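PDB 5H28: oxysterol-binding protein homolog 1 from Saccharomyces cerevisiae, which transfers sterols and other lipids between membranes through the cytosol, its ankyrin repeat region targeting it to the nucleus-vacuole junction through NVJ1. Local coordinates for residues D187-L190 / H191-K195; K218-L221 / P222-V226. All blocks are in the same frame, centred on the assembly; numbering follows the deposited sequence.

Overall arrangement
Interactions 1 and 2 are both local contacts, and their centres lie about 9 Å apart on the same side of the centre of this ankyrin repeat chain. Interaction 1, at the start of helix 189-196, is largely buried: regular backbone bonds and apolar packing, with a strip of charge at Asp187 and Glu192. Interaction 2, in the loop between helices 199-207 and 241-256, lies at the surface and relies on a glutamate of the 3-10 segment 223-225 that reaches back to a backbone N-H just before it. The two touch directly, His191 CB lying 3.5 Å from Leu225 CD1, and both pack on helix 241-256: Val194 and Pro222 each meet Leu250.

Interaction 1 of 2, residues D187-L190 / H191-K195; sequences DTVL and HEFVK
Thr188 O accepts from Glu192 N (3.1 Å, N-H...O 157°), and the same four-residue step recurs from Val189 to Phe193 and from Leu190 to Val194, evidence of a regular alpha-helical first turn after Thr188 at the N-cap. Thr188 and His191 lie side by side and point the same way. The Thr188 methyl sits anti to the backbone N, and this brings CG2, not the hydroxyl, to within 3.4 Å of His191 ND1; ND1 is buried without a polar partner, while NE2 bonds to Lys214 O. On another flank, the carboxylates of Asp187 and Glu192 stack with their planes 15° apart and OD1 3.8 Å from OE2. The repulsion expected between the two is probably eased by Lys195, whose NZ forms a salt bridge to Glu192 OE2 (2.7 Å) on its syn side, and by Arg217, which pairs with Asp187. One water joins Asp187 OD2 to Glu192 OE1, and a second links Thr188 N to Glu192 OE2. Val189 CG2 meets the edge of the Phe193 ring in its plane, 3.7 Å from CE2, and both residues pack on Leu205 of helix 199-207. The run Thr188-Val189-Leu190-His191 is a variant of the ankyrin TPLH signature, placed at the head of a repeat helix, with its histidine tied to the backbone that follows helix 199-207.

Interaction 2 of 2, residues K218-L221 / P222-V226; sequences KGKL and PIELV
The side chains of Leu221 and Glu224 cross at a slant, and the carboxylate end of the glutamate reaches the backbone N of Leu221. Glu224 CG lies anti to its own carbonyl carbon (chi1 -55°), and the extended chain beyond it carries OE1 to Leu221 N at 2.9 Å. The N-H points almost straight at the oxygen (174°) but meets it on the anti side, 32° out of the carboxylate plane. In return Glu224 N donates to Leu221 O at 3.0 Å from above the carbonyl plane, a second bond between the pair. Lys220 crosses the glutamate at about a right angle, its chain bent at chi2 to set CD 3.4 Å from Glu224 OE1; NZ stays 4.7 Å from that oxygen, linked to it by a water that also donates to Gly219 O. OE1 thus receives two donors, and the ammonium of Lys220, near but not in contact, would be expected to favour the ionised form of Glu224. Replacing Glu224 with an alanine would probably leave Leu221 N without this acceptor, take from the water one of its two, and keep just the backbone bond. Leu221 CB touches Ile223 CG2 at 4.1 Å, while Pro222 and Leu225 pack on His191. Glu224 stands third after Leu221, and its bond to that N-H resembles one half of a capping box, the leucine lacking a polar side chain for the other. Gly219 to Val226 follows the spacing of the ankyrin G-x-TPLH-x-A signature, keeping Gly219 and Pro222 but with Leu221 and Glu224 for threonine and histidine, consistent with a degenerate further repeat.

Interaction 1 of 2, residues D187-L190 / H191-K195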
ATOM      1  N   ASP A 187       9.523  16.695 -10.904  1.00  8.97           N
ATOM      2  CA  ASP A 187       8.228  17.275 -11.246  1.00  8.34           C
ATOM      3  C   ASP A 187       7.060  16.669 -10.477  1.00  8.17           C
ATOM      4  O   ASP A 187       7.155  15.568  -9.938  1.00  7.46           O
ATOM      5  CB  ASP A 187       7.949  17.132 -12.749  1.00 10.78           C
ATOM      6  CG  ASP A 187       8.993  17.816 -13.612  1.00 11.73           C
ATOM      7  OD1 ASP A 187       9.483  18.900 -13.229  1.00 14.74           O
ATOM      8  OD2 ASP A 187       9.308  17.273 -14.691  1.00 16.14           O
ATOM      9  N   THR A 188       5.957  17.410 -10.442  1.00  6.82           N
ATOM     10  CA  THR A 188       4.734  16.993  -9.768  1.00  7.45           C
ATOM     11  C   THR A 188       3.727  16.674 -10.875  1.00  6.83           C
ATOM     12  O   THR A 188       3.544  17.452 -11.817  1.00  6.98           O
ATOM     13  CB  THR A 188       4.246  18.106  -8.833  1.00  9.06           C
ATOM     14  OG1 THR A 188       5.284  18.396  -7.887  1.00 12.65           O
ATOM     15  CG2 THR A 188       2.999  17.674  -8.079  1.00 10.51           C
ATOM     16  N   VAL A 189       3.066  15.530 -10.748  1.00  6.39           N
ATOM     17  CA  VAL A 189       2.173  15.050 -11.791  1.00  6.41           C
ATOM     18  C   VAL A 189       1.031  15.945 -12.269  1.00  6.09           C
ATOM     19  O   VAL A 189       0.845  16.099 -13.476  1.00  7.09           O
ATOM     20  CB  VAL A 189       1.649  13.633 -11.429  1.00  7.53           C
ATOM     21  CG1 VAL A 189       0.686  13.696 -10.264  1.00  9.08           C
ATOM     22  CG2 VAL A 189       1.015  12.985 -12.653  1.00  8.60           C
ATOM     23  N   LEU A 190       0.266  16.543 -11.363  1.00  5.54           N
ATOM     24  CA  LEU A 190      -0.826  17.404 -11.809  1.00  6.08           C
ATOM     25  C   LEU A 190      -0.282  18.533 -12.682  1.00  7.55           C
ATOM     26  O   LEU A 190      -0.800  18.789 -13.770  1.00  6.42           O
ATOM     27  CB  LEU A 190      -1.597  17.985 -10.612  1.00  6.10           C
ATOM     28  CG  LEU A 190      -2.751  18.935 -10.961  1.00  6.64           C
ATOM     29  CD1 LEU A 190      -3.676  18.283 -11.991  1.00  8.18           C
ATOM     30  CD2 LEU A 190      -3.516  19.306  -9.688  1.00  9.46           C
ATOM     31  N   HIS A 191       0.770  19.194 -12.207  1.00  7.03           N
ATOM     32  CA  HIS A 191       1.379  20.291 -12.952  1.00  7.26           C
ATOM     33  C   HIS A 191       1.779  19.861 -14.359  1.00  6.65           C
ATOM     34  O   HIS A 191       1.539  20.582 -15.330  1.00  5.91           O
ATOM     35  CB  HIS A 191       2.607  20.813 -12.205  1.00  7.13           C
ATOM     36  CG  HIS A 191       2.321  21.218 -10.793  1.00  7.88           C
ATOM     37  ND1 HIS A 191       1.856  20.330  -9.848  1.00  7.86           N
ATOM     38  CD2 HIS A 191       2.430  22.415 -10.168  1.00  8.60           C
ATOM     39  CE1 HIS A 191       1.690  20.963  -8.699  1.00  8.42           C
ATOM     40  NE2 HIS A 191       2.031  22.228  -8.866  1.00  9.23           N
ATOM     41  N   GLU A 192       2.378  18.680 -14.469  1.00  6.47           N
ATOM     42  CA  GLU A 192       2.805  18.189 -15.767  1.00  6.78           C
ATOM     43  C   GLU A 192       1.641  17.991 -16.722  1.00  6.90           C
ATOM     44  O   GLU A 192       1.764  18.280 -17.906  1.00  7.61           O
ATOM     45  CB  GLU A 192       3.595  16.890 -15.615  1.00  8.82           C
ATOM     46  CG  GLU A 192       4.910  17.085 -14.878  1.00 13.44           C
ATOM     47  CD  GLU A 192       5.711  18.247 -15.436  1.00 13.93           C
ATOM     48  OE1 GLU A 192       6.042  18.219 -16.640  1.00 14.28           O
ATOM     49  OE2 GLU A 192       6.011  19.191 -14.677  1.00 15.42           O
ATOM     50  N   PHE A 193       0.501  17.522 -16.225  1.00  7.05           N
ATOM     51  CA  PHE A 193      -0.630  17.328 -17.119  1.00  6.02           C
ATOM     52  C   PHE A 193      -1.380  18.613 -17.422  1.00  5.63           C
ATOM     53  O   PHE A 193      -2.103  18.696 -18.412  1.00  6.41           O
ATOM     54  CB  PHE A 193      -1.542  16.222 -16.590  1.00  7.22           C
ATOM     55  CG  PHE A 193      -1.023  14.852 -16.903  1.00  6.60           C
ATOM     56  CD1 PHE A 193      -1.190  14.309 -18.177  1.00  8.10           C
ATOM     57  CD2 PHE A 193      -0.291  14.137 -15.962  1.00  9.20           C
ATOM     58  CE1 PHE A 193      -0.631  13.082 -18.508  1.00  8.31           C
ATOM     59  CE2 PHE A 193       0.276  12.906 -16.284  1.00  8.05           C
ATOM     60  CZ  PHE A 193       0.105  12.376 -17.562  1.00  9.00           C
ATOM     61  N   VAL A 194      -1.198  19.626 -16.582  1.00  6.12           N
ATOM     62  CA  VAL A 194      -1.814  20.916 -16.854  1.00  5.63           C
ATOM     63  C   VAL A 194      -1.042  21.476 -18.057  1.00  7.99           C
ATOM     64  O   VAL A 194      -1.633  21.992 -19.012  1.00  7.14           O
ATOM     65  CB  VAL A 194      -1.681  21.869 -15.645  1.00  5.58           C
ATOM     66  CG1 VAL A 194      -2.016  23.293 -16.062  1.00  8.79           C
ATOM     67  CG2 VAL A 194      -2.632  21.433 -14.541  1.00  8.17           C
ATOM     68  N   LYS A 195       0.281  21.345 -18.018  1.00  7.64           N
ATOM     69  CA  LYS A 195       1.123  21.816 -19.116  1.00  8.40           C
ATOM     70  C   LYS A 195       0.863  21.014 -20.392  1.00  8.13           C
ATOM     71  O   LYS A 195       0.946  21.556 -21.497  1.00  8.92           O
ATOM     72  CB  LYS A 195       2.604  21.737 -18.724  1.00 10.44           C
ATOM     73  CG  LYS A 195       2.980  22.758 -17.651  1.00 13.77           C
ATOM     74  CD  LYS A 195       4.449  22.709 -17.259  1.00 16.26           C
ATOM     75  CE  LYS A 195       4.773  21.487 -16.413  1.00 17.30           C
ATOM     76  NZ  LYS A 195       6.170  21.550 -15.893  1.00 17.97           N
TER
HETATM   77  O   HOH W   1       8.698  19.223 -16.830  1.00 32.37           O
HETATM   78  O   HOH W   2       6.049  19.923 -11.927  1.00 11.88           O

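Interaction 2 of 2, residues K218-L221 / P222-V226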
ATOM      1  N   LYS A 218       9.376  24.430  -9.066  1.00 13.19           N
ATOM      2  CA  LYS A 218       9.600  25.790  -9.544  1.00 16.42           C
ATOM      3  C   LYS A 218       8.732  26.770  -8.765  1.00 16.70           C
ATOM      4  O   LYS A 218       8.663  27.954  -9.098  1.00 20.03           O
ATOM      5  CB  LYS A 218       9.289  25.879 -11.037  1.00 18.42           C
ATOM      6  CG  LYS A 218      10.146  24.958 -11.886  1.00 22.73           C
ATOM      7  CD  LYS A 218       9.839  25.119 -13.361  1.00 25.05           C
ATOM      8  CE  LYS A 218      10.693  24.188 -14.201  1.00 26.94           C
ATOM      9  NZ  LYS A 218      10.410  24.348 -15.654  1.00 30.29           N
ATOM     10  N   GLY A 219       8.079  26.264  -7.722  1.00 15.53           N
ATOM     11  CA  GLY A 219       7.221  27.092  -6.891  1.00 14.78           C
ATOM     12  C   GLY A 219       5.902  27.464  -7.539  1.00 13.73           C
ATOM     13  O   GLY A 219       5.177  28.324  -7.037  1.00 15.78           O
ATOM     14  N   LYS A 220       5.577  26.803  -8.645  1.00 11.95           N
ATOM     15  CA  LYS A 220       4.348  27.089  -9.377  1.00 10.53           C
ATOM     16  C   LYS A 220       3.130  26.268  -8.974  1.00  9.18           C
ATOM     17  O   LYS A 220       3.233  25.075  -8.675  1.00  8.76           O
ATOM     18  CB  LYS A 220       4.584  26.896 -10.877  1.00 13.70           C
ATOM     19  CG  LYS A 220       5.419  27.984 -11.515  1.00 16.29           C
ATOM     20  CD  LYS A 220       4.610  29.262 -11.636  1.00 18.96           C
ATOM     21  CE  LYS A 220       5.490  30.444 -11.989  1.00 21.81           C
ATOM     22  NZ  LYS A 220       6.467  30.703 -10.899  1.00 24.78           N
ATOM     23  N   LEU A 221       1.977  26.929  -8.964  1.00  8.93           N
ATOM     24  CA  LEU A 221       0.711  26.276  -8.660  1.00  9.10           C
ATOM     25  C   LEU A 221       0.206  25.759  -9.999  1.00  8.75           C
ATOM     26  O   LEU A 221       0.551  26.307 -11.046  1.00  9.34           O
ATOM     27  CB  LEU A 221      -0.310  27.278  -8.115  1.00  9.37           C
ATOM     28  CG  LEU A 221      -0.080  27.925  -6.749  1.00 10.22           C
ATOM     29  CD1 LEU A 221      -1.097  29.039  -6.543  1.00 11.61           C
ATOM     30  CD2 LEU A 221      -0.201  26.876  -5.655  1.00  8.76           C
ATOM     31  N   PRO A 222      -0.614  24.701  -9.992  1.00  7.77           N
ATOM     32  CA  PRO A 222      -1.133  24.174 -11.256  1.00  8.49           C
ATOM     33  C   PRO A 222      -1.832  25.246 -12.104  1.00  9.33           C
ATOM     34  O   PRO A 222      -1.652  25.302 -13.322  1.00  9.30           O
ATOM     35  CB  PRO A 222      -2.099  23.082 -10.802  1.00  9.15           C
ATOM     36  CG  PRO A 222      -1.454  22.568  -9.552  1.00  8.94           C
ATOM     37  CD  PRO A 222      -1.007  23.841  -8.858  1.00  8.72           C
ATOM     38  N   ILE A 223      -2.614  26.109 -11.461  1.00  8.46           N
ATOM     39  CA  ILE A 223      -3.345  27.149 -12.179  1.00 10.53           C
ATOM     40  C   ILE A 223      -2.437  28.147 -12.903  1.00 10.26           C
ATOM     41  O   ILE A 223      -2.820  28.722 -13.925  1.00 12.41           O
ATOM     42  CB  ILE A 223      -4.295  27.913 -11.219  1.00 10.92           C
ATOM     43  CG1 ILE A 223      -5.281  28.765 -12.021  1.00 15.12           C
ATOM     44  CG2 ILE A 223      -3.487  28.795 -10.275  1.00 11.70           C
ATOM     45  CD1 ILE A 223      -6.404  29.340 -11.184  1.00 18.42           C
ATOM     46  N   GLU A 224      -1.230  28.342 -12.384  1.00 10.33           N
ATOM     47  CA  GLU A 224      -0.297  29.279 -12.992  1.00 10.89           C
ATOM     48  C   GLU A 224       0.376  28.693 -14.229  1.00 11.22           C
ATOM     49  O   GLU A 224       1.121  29.380 -14.923  1.00 11.75           O
ATOM     50  CB  GLU A 224       0.754  29.704 -11.961  1.00 12.38           C
ATOM     51  CG  GLU A 224       0.141  30.266 -10.687  1.00 13.93           C
ATOM     52  CD  GLU A 224       1.177  30.622  -9.639  1.00 14.55           C
ATOM     53  OE1 GLU A 224       2.078  29.794  -9.385  1.00 12.44           O
ATOM     54  OE2 GLU A 224       1.081  31.725  -9.059  1.00 16.47           O
ATOM     55  N   LEU A 225       0.099  27.422 -14.509  1.00 10.67           N
ATOM     56  CA  LEU A 225       0.678  26.747 -15.666  1.00 11.94           C
ATOM     57  C   LEU A 225      -0.307  26.673 -16.830  1.00 11.87           C
ATOM     58  O   LEU A 225      -0.007  26.106 -17.886  1.00 12.42           O
ATOM     59  CB  LEU A 225       1.152  25.350 -15.264  1.00 12.67           C
ATOM     60  CG  LEU A 225       2.272  25.362 -14.217  1.00 13.01           C
ATOM     61  CD1 LEU A 225       2.613  23.937 -13.805  1.00 15.47           C
ATOM     62  CD2 LEU A 225       3.501  26.066 -14.783  1.00 15.34           C
ATOM     63  N   VAL A 226      -1.492  27.237 -16.623  1.00 12.06           N
ATOM     64  CA  VAL A 226      -2.510  27.283 -17.663  1.00 12.97           C
ATOM     65  C   VAL A 226      -2.121  28.444 -18.576  1.00 14.66           C
ATOM     66  O   VAL A 226      -1.537  29.426 -18.110  1.00 13.97           O
ATOM     67  CB  VAL A 226      -3.910  27.566 -17.064  1.00 12.34           C
ATOM     68  CG1 VAL A 226      -4.931  27.754 -18.176  1.00 14.94           C
ATOM     69  CG2 VAL A 226      -4.333  26.422 -16.159  1.00 12.30           C
TER
HETATM   70  O   HOH W   3       4.441  31.059  -8.405  1.00 23.13           O